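Local structure of acyl-CoA dehydrogenase (Bacillus anthracis, 3OWA) at residues 77-82 / 99-104; 81-86 / 93-98; 265-270 / 352-357; 361-366 / 416-421. The protein probably oxidises acyl-CoA thioesters to 2-enoyl-CoA, with a tightly bound FAD taking up the electrons. All coordinates share one frame; numbering follows the deposited sequence.

Contact 1: residues 77-82 / 99-104; sequences LGLLGA and ALIAEK
The CA atoms of Leu-79 and Ile-101 lie 7.3 Å apart, the closest CA pair of segments 77-82 and 99-104, which join the loop after helix 64-76 to helix 95-105 in the helical N-terminal domain of the acyl-CoA dehydrogenase fold. The loop begins with a Schellman motif. Gly-78 leaves the helical conformation with a positive phi of 83°, and two bonds run back into the last turn of the preceding helix. A type I beta turn from Gly-78 to Gly-81 follows at once, closed by the bond from Gly-81 N to Gly-78 O at 3.3 Å. This compact reversal brings Leu-79 and Ala-82 to the same isoleucine. The other segment is helical throughout, with bonds such as Glu-103 N to Ala-99 O at 2.9 Å.

Contact between the segments is entirely apolar and centres on Ile-101. With chi1 at -70°, its CG1 branch lies opposite the carbonyl carbon, which points the ethyl arm toward Leu-79 and Ala-82. Leu-79 crosses this arm at a slant, and its CD2 methyl rests 4.1 Å from Ile-101 CG1. The surroundings are equally closed: Leu-79 and Ile-101 both touch Thr-44 of helix 35-52, while His-115 of helix 110-122 packs on Ile-101 and donates from NE2 to the carbonyl O of Leu-79. That bond serves a polar backbone atom of a buried residue. At the far end of the isoleucine arm, the CD1 methyl also meets the loop's second apolar group, with Ala-82 CB 3.7 Å away.

Contact 2: residues 81-86 / 93-98; sequences GADVPE and LDKVSS
The carboxylate of Asp-83 is hydrogen-bonded to Ser-98 through OD2. Ser-98 OG donates to Asp-83 OD2 at 2.7 Å, approaching from the syn side and 23° out of the carboxylate plane. The serine hydroxyl sits between its own backbone N and carbonyl carbon (chi1 64°), which turns it to the aspartate. A water lies between Asp-83 OD2 and Leu-93 O, unusually close to both, and accepts weakly from Lys-95 NZ. The bends of the lysine chain fold it back, but Lys-95 NZ stays 4.4 Å from Asp-83 OD2, beyond a salt bridge; its charge also lies against the ring of Phe-332.

The second flat group is the peptide of Ala-82. Leu-93 N reaches Ala-82 O in the carbonyl plane at 2.7 Å, a short but bent bond with an N-H...O angle of 132°. Beside it, Leu-93 CD1 packs 3.9 Å from Ala-82 CB. Backbone bonds between Gly-81 and Ile-91 and between Val-84 and Gly-92 tie the same loop together.

The helix starts just after Asp-94: Ser-97 N donates to Asp-94 OD2 at 2.8 Å in a nearly straight bond, close to the C-O axis. Asp-94 OD1 is held by His-37. This is a classic aspartate N-cap, here opening helix 95-105 of the N-terminal domain.

Contact 3: residues 265-270 / 352-357; sequences LNIGRY and ASIAEY
Ile-354 is the knot of the tightly packed part, where helix 348-355 leans on the long helix 257-293 in the mainly helical C-terminal domain of the acyl-CoA dehydrogenase fold. Its two branches part to meet two different residues. CG1 lies opposite the backbone N (chi1 -174°) and carries the CD1 methyl to Tyr-270, 4.0 Å from CD1 of that ring and equally close to CE1. The CG2 methyl goes to Ile-267 instead and lies 3.9 Å from Ile-267 CG1, the two isoleucines crossing at a slant. Tyr-270 in turn places its CG between its own backbone N and carbonyl carbon (chi1 88°), a rotamer rarely adopted by aromatic residues within helices. Phe-332 of helix 305-336 touches both Tyr-270 and Ile-354, and Cys-361 of the following helix touches them as well, so the apolar cluster continues past both segments.

The other part rests on fewer atom contacts and lies nearer solvent, although the backbones approach most closely there: the CA atoms of Asn-266 and Ala-355 are 6.5 Å apart. Ala-355 is partly exposed, in contrast to the buried Ile-354, and so is Glu-356 after it, whose chain folds over the ring of Tyr-357 and leaves segment 265-270 untouched. Only the amide oxygen of Asn-266 makes the touch, with OD1 3.9 Å from Ala-355 CB and 3.7 Å from Ala-355 CA.

Contact 4: residues 361-366 / 416-421; sequences CSLNKV and LIVPGT
Leu-363 and Val-418 supply the apolar first shell, their side chains crossing at about a right angle with Leu-363 CD2 3.9 Å from Val-418 CG2. That valine methyl also lies 4.2 Å from Ser-362 CB. Beside it, Ile-417 stretches its ethyl arm until CD1 is 3.7 Å from Ser-362 OG; with chi1 at 64° the arm starts between the backbone N and the carbonyl carbon. The serine is modelled in two conformers, so the last distance describes one of them. In that conformer its hydroxyl has a polar partner in Asn-414 ND2, one turn before Val-418.

Behind these groups the helices run nearly antiparallel, their segment axes 10.4 Å apart at an angle of 158°. Such antiparallel helix pairs build the C-terminal domain of acyl-CoA dehydrogenases, here between helices 358-383 and 411-427. The second of them is kinked at Pro-419, whose nitrogen makes no bond to the turn before. Just past the kink, Thr-421 OG1 donates to Ile-417 O at 2.7 Å from above the carbonyl plane, 41° out of it. Thr-421 N shares the acceptor at 3.0 Å, so two donors grip the carbonyl of the very residue that reaches Ser-362.

Farther out, Ser-501 and Tyr-504 of helix 490-520 pack on Leu-363, and Arg-269 of helix 257-293 touches Ile-417. Leu-416 faces another environment: it touches FAD and packs on Leu-306 of the second subunit.

How the contacts relate
Contacts 1 and 2 share Gly-81 and Ala-82, with centres 8 Å apart, and fix successive parts of one loop to helix 95-105. Contact 2 reaches the C-terminal helical domain where Lys-95 CD lies 4.1 Å from Tyr-270 OH of contact 3. Contacts 3 and 4, with centres 11 Å apart, interlock more extensively: Arg-269 CG is 3.5 Å from Lys-365 CB, and Asn-266 O is 3.4 Å from Cys-361 SG. Contact 4 is the one that borders the cofactor, through Leu-416, whereas the side chain of Ile-267 in contact 3 is about 14 Å from a bound FAD. Contacts 1 and 4 have centres 25 Å apart.

Contact 1: residues 77-82 / 99-104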
loop_
_atom_site.group_PDB
_atom_site.type_symbol
_atom_site.label_atom_id
_atom_site.label_comp_id
_atom_site.label_asym_id
_atom_site.label_seq_id
_atom_site.Cartn_x
_atom_site.Cartn_y
_atom_site.Cartn_z
ATOM N N LEU A 77 -27.060 -5.136 -25.044
ATOM C CA LEU A 77 -26.731 -6.538 -24.782
ATOM C C LEU A 77 -27.415 -7.055 -23.508
ATOM O O LEU A 77 -27.177 -8.184 -23.078
ATOM C CB LEU A 77 -25.211 -6.741 -24.730
ATOM C CG LEU A 77 -24.462 -6.476 -26.030
ATOM C CD1 LEU A 77 -22.975 -6.374 -25.767
ATOM C CD2 LEU A 77 -24.775 -7.582 -27.048
ATOM N N GLY A 78 -28.236 -6.214 -22.890
ATOM C CA GLY A 78 -28.873 -6.590 -21.629
ATOM C C GLY A 78 -28.009 -6.382 -20.391
ATOM O O GLY A 78 -28.460 -6.660 -19.277
ATOM N N LEU A 79 -26.781 -5.885 -20.562
ATOM C CA LEU A 79 -25.850 -5.641 -19.425
ATOM C C LEU A 79 -26.189 -4.489 -18.462
ATOM O O LEU A 79 -25.576 -4.360 -17.387
ATOM C CB LEU A 79 -24.400 -5.496 -19.936
ATOM C CG LEU A 79 -23.893 -6.653 -20.823
ATOM C CD1 LEU A 79 -22.483 -6.397 -21.367
ATOM C CD2 LEU A 79 -23.956 -8.002 -20.098
ATOM N N LEU A 80 -27.163 -3.658 -18.811
ATOM C CA LEU A 80 -27.608 -2.628 -17.892
ATOM C C LEU A 80 -28.903 -2.969 -17.182
ATOM O O LEU A 80 -29.371 -2.201 -16.338
ATOM C CB LEU A 80 -27.796 -1.306 -18.639
ATOM C CG LEU A 80 -26.559 -0.637 -19.247
ATOM C CD1 LEU A 80 -26.908 0.804 -19.543
ATOM C CD2 LEU A 80 -25.394 -0.679 -18.297
ATOM N N GLY A 81 -29.520 -4.080 -17.558
ATOM C CA GLY A 81 -30.828 -4.426 -17.026
ATOM C C GLY A 81 -30.927 -5.779 -16.342
ATOM O O GLY A 81 -32.031 -6.272 -16.142
ATOM N N ALA A 82 -29.782 -6.367 -15.961
ATOM C CA ALA A 82 -29.755 -7.700 -15.342
ATOM C C ALA A 82 -30.492 -7.757 -13.996
ATOM O O ALA A 82 -31.126 -8.753 -13.685
ATOM C CB ALA A 82 -28.306 -8.229 -15.218
ATOM N N ALA A 99 -23.400 -10.425 -10.522
ATOM C CA ALA A 99 -22.074 -10.402 -9.890
ATOM C C ALA A 99 -21.020 -10.678 -10.958
ATOM O O ALA A 99 -20.001 -10.022 -11.017
ATOM C CB ALA A 99 -21.968 -11.417 -8.736
ATOM N N LEU A 100 -21.273 -11.658 -11.808
ATOM C CA LEU A 100 -20.332 -11.996 -12.859
ATOM C C LEU A 100 -20.171 -10.843 -13.840
ATOM O O LEU A 100 -19.066 -10.611 -14.348
ATOM C CB LEU A 100 -20.786 -13.261 -13.575
ATOM C CG LEU A 100 -20.340 -14.533 -12.853
ATOM C CD1 LEU A 100 -21.035 -15.804 -13.410
ATOM C CD2 LEU A 100 -18.820 -14.670 -12.934
ATOM N N ILE A 101 -21.263 -10.113 -14.104
ATOM C CA ILE A 101 -21.150 -8.956 -14.963
ATOM C C ILE A 101 -20.199 -7.897 -14.338
ATOM O O ILE A 101 -19.294 -7.374 -15.011
ATOM C CB ILE A 101 -22.531 -8.336 -15.310
ATOM C CG1 ILE A 101 -23.326 -9.260 -16.261
ATOM C CG2 ILE A 101 -22.353 -6.939 -15.953
ATOM C CD1 ILE A 101 -24.862 -8.990 -16.237
ATOM N N ALA A 102 -20.355 -7.634 -13.041
ATOM C CA ALA A 102 -19.450 -6.686 -12.353
ATOM C C ALA A 102 -17.999 -7.166 -12.321
ATOM O O ALA A 102 -17.060 -6.374 -12.521
ATOM C CB ALA A 102 -19.946 -6.376 -10.935
ATOM N N GLU A 103 -17.813 -8.467 -12.119
ATOM C CA GLU A 103 -16.490 -9.028 -12.087
ATOM C C GLU A 103 -15.780 -8.777 -13.418
ATOM O O GLU A 103 -14.618 -8.371 -13.434
ATOM C CB GLU A 103 -16.497 -10.544 -11.741
ATOM C CG GLU A 103 -15.093 -11.040 -11.363
ATOM C CD GLU A 103 -14.939 -12.558 -11.319
ATOM O OE1 GLU A 103 -13.889 -13.036 -11.808
ATOM O OE2 GLU A 103 -15.835 -13.270 -10.788
ATOM N N LYS A 104 -16.458 -9.023 -14.517
ATOM C CA LYS A 104 -15.858 -8.831 -15.839
ATOM C C LYS A 104 -15.707 -7.358 -16.221
ATOM O O LYS A 104 -14.714 -6.996 -16.905
ATOM C CB LYS A 104 -16.665 -9.568 -16.896
ATOM C CG LYS A 104 -16.739 -11.082 -16.644
ATOM C CD LYS A 104 -15.344 -11.651 -16.678
ATOM C CE LYS A 104 -15.323 -13.152 -16.672
ATOM N NZ LYS A 104 -13.947 -13.561 -16.259
#

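Contact 2: residues 81-86 / 93-98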
loop_
_atom_site.group_PDB
_atom_site.type_symbol
_atom_site.label_atom_id
_atom_site.label_comp_id
_atom_site.label_asym_id
_atom_site.label_seq_id
_atom_site.Cartn_x
_atom_site.Cartn_y
_atom_site.Cartn_z
ATOM N N GLY A 81 -29.520 -4.080 -17.558
ATOM C CA GLY A 81 -30.828 -4.426 -17.026
ATOM C C GLY A 81 -30.927 -5.779 -16.342
ATOM O O GLY A 81 -32.031 -6.272 -16.142
ATOM N N ALA A 82 -29.782 -6.367 -15.961
ATOM C CA ALA A 82 -29.755 -7.700 -15.342
ATOM C C ALA A 82 -30.492 -7.757 -13.996
ATOM O O ALA A 82 -31.126 -8.753 -13.685
ATOM C CB ALA A 82 -28.306 -8.229 -15.218
ATOM N N ASP A 83 -30.412 -6.680 -13.219
ATOM C CA ASP A 83 -31.056 -6.602 -11.901
ATOM C C ASP A 83 -32.429 -5.925 -11.963
ATOM O O ASP A 83 -33.042 -5.661 -10.927
ATOM C CB ASP A 83 -30.177 -5.827 -10.898
ATOM C CG ASP A 83 -28.965 -6.630 -10.404
ATOM O OD1 ASP A 83 -27.910 -5.996 -10.187
ATOM O OD2 ASP A 83 -29.059 -7.871 -10.217
ATOM N N VAL A 84 -32.892 -5.617 -13.161
ATOM C CA VAL A 84 -34.230 -5.039 -13.322
ATOM C C VAL A 84 -35.206 -6.124 -13.799
ATOM O O VAL A 84 -34.939 -6.783 -14.803
ATOM C CB VAL A 84 -34.186 -3.843 -14.295
ATOM C CG1 VAL A 84 -35.607 -3.324 -14.669
ATOM C CG2 VAL A 84 -33.297 -2.723 -13.694
ATOM N N PRO A 85 -36.330 -6.323 -13.070
ATOM C CA PRO A 85 -37.338 -7.315 -13.511
ATOM C C PRO A 85 -37.823 -7.074 -14.939
ATOM O O PRO A 85 -37.845 -5.923 -15.436
ATOM C CB PRO A 85 -38.479 -7.134 -12.512
ATOM C CG PRO A 85 -37.822 -6.559 -11.283
ATOM C CD PRO A 85 -36.751 -5.640 -11.830
ATOM N N GLU A 86 -38.143 -8.177 -15.601
ATOM C CA GLU A 86 -38.719 -8.169 -16.953
ATOM C C GLU A 86 -39.977 -7.299 -17.102
ATOM O O GLU A 86 -40.138 -6.627 -18.117
ATOM C CB GLU A 86 -38.991 -9.604 -17.446
ATOM C CG GLU A 86 -37.734 -10.295 -18.008
ATOM C CD GLU A 86 -38.043 -11.611 -18.723
ATOM O OE1 GLU A 86 -37.319 -11.973 -19.685
ATOM O OE2 GLU A 86 -39.015 -12.281 -18.322
ATOM N N LEU A 93 -32.100 -11.156 -14.513
ATOM C CA LEU A 93 -31.191 -12.280 -14.205
ATOM C C LEU A 93 -31.075 -12.489 -12.690
ATOM O O LEU A 93 -31.509 -11.645 -11.906
ATOM C CB LEU A 93 -29.823 -12.116 -14.884
ATOM C CG LEU A 93 -29.829 -11.885 -16.413
ATOM C CD1 LEU A 93 -28.423 -11.725 -16.965
ATOM C CD2 LEU A 93 -30.556 -12.988 -17.198
ATOM N N ASP A 94 -30.531 -13.630 -12.282
ATOM C CA ASP A 94 -30.259 -13.887 -10.869
ATOM C C ASP A 94 -29.025 -13.097 -10.376
ATOM O O ASP A 94 -28.310 -12.482 -11.177
ATOM C CB ASP A 94 -30.124 -15.397 -10.594
ATOM C CG ASP A 94 -28.836 -16.001 -11.156
ATOM O OD1 ASP A 94 -28.805 -17.239 -11.325
ATOM O OD2 ASP A 94 -27.853 -15.288 -11.428
ATOM N N LYS A 95 -28.791 -13.110 -9.063
ATOM C CA LYS A 95 -27.730 -12.289 -8.478
ATOM C C LYS A 95 -26.310 -12.766 -8.844
ATOM O O LYS A 95 -25.349 -11.956 -8.857
ATOM C CB LYS A 95 -27.872 -12.220 -6.956
ATOM C CG LYS A 95 -29.165 -11.584 -6.467
ATOM C CD LYS A 95 -29.243 -10.123 -6.828
ATOM C CE LYS A 95 -30.687 -9.626 -6.819
ATOM N NZ LYS A 95 -31.568 -10.472 -7.661
ATOM N N VAL A 96 -26.169 -14.051 -9.139
ATOM C CA VAL A 96 -24.894 -14.595 -9.573
ATOM C C VAL A 96 -24.492 -14.011 -10.911
ATOM O O VAL A 96 -23.360 -13.592 -11.083
ATOM C CB VAL A 96 -24.895 -16.144 -9.613
ATOM C CG1 VAL A 96 -23.574 -16.651 -10.174
ATOM C CG2 VAL A 96 -25.100 -16.713 -8.210
ATOM N N SER A 97 -25.445 -13.950 -11.843
ATOM C CA SER A 97 -25.250 -13.337 -13.143
ATOM C C SER A 97 -24.816 -11.873 -13.047
ATOM O O SER A 97 -23.859 -11.465 -13.685
ATOM C CB SER A 97 -26.542 -13.453 -13.978
ATOM O OG SER A 97 -26.843 -14.813 -14.233
ATOM N N SER A 98 -25.508 -11.070 -12.260
ATOM C CA SER A 98 -25.089 -9.664 -12.161
ATOM C C SER A 98 -23.780 -9.461 -11.363
ATOM O O SER A 98 -23.091 -8.462 -11.557
ATOM C CB SER A 98 -26.236 -8.771 -11.670
ATOM O OG SER A 98 -26.634 -9.110 -10.368
HETATM O O HOH W 1 -30.033 -10.122 -10.550
#

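Contact 3: residues 265-270 / 352-357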
loop_
_atom_site.group_PDB
_atom_site.type_symbol
_atom_site.label_atom_id
_atom_site.label_comp_id
_atom_site.label_asym_id
_atom_site.label_seq_id
_atom_site.Cartn_x
_atom_site.Cartn_y
_atom_site.Cartn_z
ATOM N N LEU A 265 -26.317 0.583 0.532
ATOM C CA LEU A 265 -24.942 0.443 0.973
ATOM C C LEU A 265 -24.498 -1.014 0.996
ATOM O O LEU A 265 -23.390 -1.321 0.546
ATOM C CB LEU A 265 -24.837 1.004 2.373
ATOM C CG LEU A 265 -23.659 1.867 2.801
ATOM C CD1 LEU A 265 -23.537 1.713 4.324
ATOM C CD2 LEU A 265 -22.328 1.543 2.088
ATOM N N ASN A 266 -25.364 -1.907 1.490
ATOM C CA ASN A 266 -25.039 -3.335 1.565
ATOM C C ASN A 266 -24.748 -3.893 0.201
ATOM O O ASN A 266 -23.856 -4.705 0.042
ATOM C CB ASN A 266 -26.165 -4.180 2.165
ATOM C CG ASN A 266 -26.472 -3.840 3.593
ATOM O OD1 ASN A 266 -27.650 -3.823 4.005
ATOM N ND2 ASN A 266 -25.445 -3.561 4.365
ATOM N N ILE A 267 -25.548 -3.496 -0.774
ATOM C CA ILE A 267 -25.416 -3.999 -2.130
ATOM C C ILE A 267 -24.144 -3.436 -2.743
ATOM O O ILE A 267 -23.356 -4.179 -3.326
ATOM C CB ILE A 267 -26.666 -3.646 -2.980
ATOM C CG1 ILE A 267 -27.901 -4.417 -2.452
ATOM C CG2 ILE A 267 -26.390 -3.951 -4.460
ATOM C CD1 ILE A 267 -29.243 -3.889 -2.932
ATOM N N GLY A 268 -23.916 -2.141 -2.554
ATOM C CA GLY A 268 -22.678 -1.456 -3.003
ATOM C C GLY A 268 -21.400 -2.106 -2.489
ATOM O O GLY A 268 -20.447 -2.312 -3.237
ATOM N N ARG A 269 -21.438 -2.487 -1.222
ATOM C CA ARG A 269 -20.390 -3.195 -0.551
ATOM C C ARG A 269 -20.034 -4.507 -1.192
ATOM O O ARG A 269 -18.863 -4.749 -1.497
ATOM C CB ARG A 269 -20.769 -3.443 0.920
ATOM C CG ARG A 269 -19.978 -2.593 1.859
ATOM C CD ARG A 269 -20.664 -1.446 2.488
ATOM N NE ARG A 269 -21.193 -1.821 3.797
ATOM C CZ ARG A 269 -21.342 -1.012 4.853
ATOM N NH1 ARG A 269 -21.895 -1.468 5.965
ATOM N NH2 ARG A 269 -20.950 0.246 4.822
ATOM N N TYR A 270 -20.986 -5.413 -1.332
ATOM C CA TYR A 270 -20.591 -6.696 -1.918
ATOM C C TYR A 270 -20.265 -6.569 -3.414
ATOM O O TYR A 270 -19.426 -7.303 -3.927
ATOM C CB TYR A 270 -21.580 -7.845 -1.612
ATOM C CG TYR A 270 -22.709 -7.991 -2.590
ATOM C CD1 TYR A 270 -23.977 -7.503 -2.293
ATOM C CD2 TYR A 270 -22.520 -8.659 -3.799
ATOM C CE1 TYR A 270 -25.033 -7.647 -3.200
ATOM C CE2 TYR A 270 -23.557 -8.806 -4.715
ATOM C CZ TYR A 270 -24.811 -8.295 -4.410
ATOM O OH TYR A 270 -25.844 -8.428 -5.316
ATOM N N ALA A 352 -34.424 -6.932 1.875
ATOM C CA ALA A 352 -34.256 -7.687 3.121
ATOM C C ALA A 352 -33.450 -8.972 2.926
ATOM O O ALA A 352 -32.744 -9.385 3.817
ATOM C CB ALA A 352 -35.607 -7.991 3.757
ATOM N N SER A 353 -33.525 -9.579 1.743
ATOM C CA SER A 353 -32.780 -10.811 1.445
ATOM C C SER A 353 -31.277 -10.587 1.455
ATOM O O SER A 353 -30.511 -11.520 1.684
ATOM C CB SER A 353 -33.164 -11.399 0.081
ATOM O OG SER A 353 -34.489 -11.915 0.071
ATOM N N ILE A 354 -30.852 -9.353 1.187
ATOM C CA ILE A 354 -29.431 -9.032 1.291
ATOM C C ILE A 354 -29.082 -8.367 2.605
ATOM O O ILE A 354 -28.032 -8.643 3.132
ATOM C CB ILE A 354 -28.906 -8.202 0.096
ATOM C CG1 ILE A 354 -27.383 -8.034 0.179
ATOM C CG2 ILE A 354 -29.642 -6.879 -0.010
ATOM C CD1 ILE A 354 -26.579 -9.384 0.060
ATOM N N ALA A 355 -29.960 -7.503 3.125
ATOM C CA ALA A 355 -29.718 -6.841 4.409
ATOM C C ALA A 355 -29.440 -7.890 5.501
ATOM O O ALA A 355 -28.652 -7.629 6.408
ATOM C CB ALA A 355 -30.885 -5.918 4.802
ATOM N N GLU A 356 -30.031 -9.080 5.364
ATOM C CA GLU A 356 -29.789 -10.220 6.280
ATOM C C GLU A 356 -28.285 -10.476 6.399
ATOM O O GLU A 356 -27.770 -10.808 7.486
ATOM C CB GLU A 356 -30.499 -11.477 5.755
ATOM C CG GLU A 356 -30.127 -12.772 6.442
ATOM C CD GLU A 356 -30.608 -12.823 7.895
ATOM O OE1 GLU A 356 -31.558 -12.091 8.246
ATOM O OE2 GLU A 356 -30.037 -13.593 8.697
ATOM N N TYR A 357 -27.579 -10.263 5.283
ATOM C CA TYR A 357 -26.152 -10.531 5.227
ATOM C C TYR A 357 -25.283 -9.278 5.230
ATOM O O TYR A 357 -24.217 -9.263 4.612
ATOM C CB TYR A 357 -25.852 -11.426 4.038
ATOM C CG TYR A 357 -26.708 -12.663 4.079
ATOM C CD1 TYR A 357 -27.749 -12.835 3.185
ATOM C CD2 TYR A 357 -26.493 -13.641 5.047
ATOM C CE1 TYR A 357 -28.559 -13.953 3.239
ATOM C CE2 TYR A 357 -27.272 -14.762 5.105
ATOM C CZ TYR A 357 -28.313 -14.913 4.210
ATOM O OH TYR A 357 -29.097 -16.039 4.274
#

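Contact 4: residues 361-366 / 416-421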
loop_
_atom_site.group_PDB
_atom_site.type_symbol
_atom_site.label_atom_id
_atom_site.label_comp_id
_atom_site.label_asym_id
_atom_site.label_seq_id
_atom_site.Cartn_x
_atom_site.Cartn_y
_atom_site.Cartn_z
ATOM N N CYS A 361 -21.404 -8.679 3.754
ATOM C CA CYS A 361 -21.174 -7.620 2.737
ATOM C C CYS A 361 -20.035 -6.688 3.129
ATOM O O CYS A 361 -19.170 -6.355 2.294
ATOM C CB CYS A 361 -22.452 -6.780 2.506
ATOM S SG CYS A 361 -23.793 -7.703 1.672
ATOM N N SER A 362 -20.031 -6.252 4.385
ATOM C CA SER A 362 -18.980 -5.363 4.894
ATOM C C SER A 362 -17.633 -6.074 4.910
ATOM O O SER A 362 -16.617 -5.497 4.507
ATOM C CB SER A 362 -19.326 -4.858 6.298
ATOM O OG SER A 362 -20.060 -3.648 6.219
ATOM N N LEU A 363 -17.618 -7.331 5.348
ATOM C CA LEU A 363 -16.381 -8.122 5.282
ATOM C C LEU A 363 -15.816 -8.235 3.869
ATOM O O LEU A 363 -14.612 -8.129 3.696
ATOM C CB LEU A 363 -16.540 -9.536 5.878
ATOM C CG LEU A 363 -17.076 -9.657 7.316
ATOM C CD1 LEU A 363 -17.267 -11.133 7.672
ATOM C CD2 LEU A 363 -16.196 -8.911 8.340
ATOM N N ASN A 364 -16.668 -8.518 2.896
ATOM C CA ASN A 364 -16.248 -8.666 1.496
ATOM C C ASN A 364 -15.663 -7.374 0.992
ATOM O O ASN A 364 -14.632 -7.359 0.314
ATOM C CB ASN A 364 -17.443 -9.000 0.606
ATOM C CG ASN A 364 -17.912 -10.451 0.723
ATOM O OD1 ASN A 364 -17.229 -11.342 1.261
ATOM N ND2 ASN A 364 -19.089 -10.688 0.196
ATOM N N LYS A 365 -16.309 -6.270 1.333
ATOM C CA LYS A 365 -15.846 -4.997 0.866
ATOM C C LYS A 365 -14.439 -4.670 1.386
ATOM O O LYS A 365 -13.567 -4.261 0.604
ATOM C CB LYS A 365 -16.846 -3.894 1.216
ATOM C CG LYS A 365 -16.555 -2.559 0.537
ATOM C CD LYS A 365 -15.711 -1.649 1.388
ATOM C CE LYS A 365 -15.253 -0.475 0.590
ATOM N NZ LYS A 365 -14.520 0.558 1.400
ATOM N N VAL A 366 -14.224 -4.836 2.698
ATOM C CA VAL A 366 -12.942 -4.540 3.285
ATOM C C VAL A 366 -11.918 -5.559 2.822
ATOM O O VAL A 366 -10.791 -5.210 2.432
ATOM C CB VAL A 366 -12.981 -4.560 4.852
ATOM C CG1 VAL A 366 -11.541 -4.374 5.408
ATOM C CG2 VAL A 366 -13.922 -3.497 5.385
ATOM N N LEU A 416 -15.701 -0.912 12.021
ATOM C CA LEU A 416 -16.310 -0.523 13.283
ATOM C C LEU A 416 -17.738 -1.026 13.460
ATOM O O LEU A 416 -18.169 -1.270 14.573
ATOM C CB LEU A 416 -16.309 0.993 13.441
ATOM C CG LEU A 416 -14.957 1.640 13.632
ATOM C CD1 LEU A 416 -15.163 3.140 13.514
ATOM C CD2 LEU A 416 -14.418 1.275 15.027
ATOM N N ILE A 417 -18.457 -1.213 12.369
ATOM C CA ILE A 417 -19.841 -1.632 12.486
ATOM C C ILE A 417 -20.013 -3.139 12.649
ATOM O O ILE A 417 -21.069 -3.577 13.130
ATOM C CB ILE A 417 -20.717 -1.122 11.316
ATOM C CG1 ILE A 417 -20.270 -1.731 9.977
ATOM C CG2 ILE A 417 -20.719 0.413 11.291
ATOM C CD1 ILE A 417 -20.952 -1.077 8.779
ATOM N N VAL A 418 -19.007 -3.923 12.266
ATOM C CA VAL A 418 -19.106 -5.367 12.384
ATOM C C VAL A 418 -19.407 -5.915 13.822
ATOM O O VAL A 418 -20.380 -6.678 14.012
ATOM C CB VAL A 418 -17.914 -6.108 11.683
ATOM C CG1 VAL A 418 -17.835 -7.583 12.140
ATOM C CG2 VAL A 418 -18.066 -6.038 10.165
ATOM N N PRO A 419 -18.593 -5.554 14.834
ATOM C CA PRO A 419 -18.924 -6.118 16.160
ATOM C C PRO A 419 -20.298 -5.731 16.685
ATOM O O PRO A 419 -20.976 -6.576 17.258
ATOM C CB PRO A 419 -17.846 -5.543 17.070
ATOM C CG PRO A 419 -16.700 -5.208 16.125
ATOM C CD PRO A 419 -17.371 -4.728 14.885
ATOM N N GLY A 420 -20.706 -4.481 16.488
ATOM C CA GLY A 420 -22.020 -3.994 16.953
ATOM C C GLY A 420 -23.188 -4.669 16.268
ATOM O O GLY A 420 -24.202 -4.958 16.904
ATOM N N THR A 421 -23.047 -4.922 14.970
ATOM C CA THR A 421 -24.006 -5.721 14.218
ATOM C C THR A 421 -24.183 -7.129 14.809
ATOM O O THR A 421 -25.324 -7.597 14.958
ATOM C CB THR A 421 -23.614 -5.783 12.747
ATOM O OG1 THR A 421 -23.482 -4.445 12.277
ATOM C CG2 THR A 421 -24.678 -6.459 11.924
#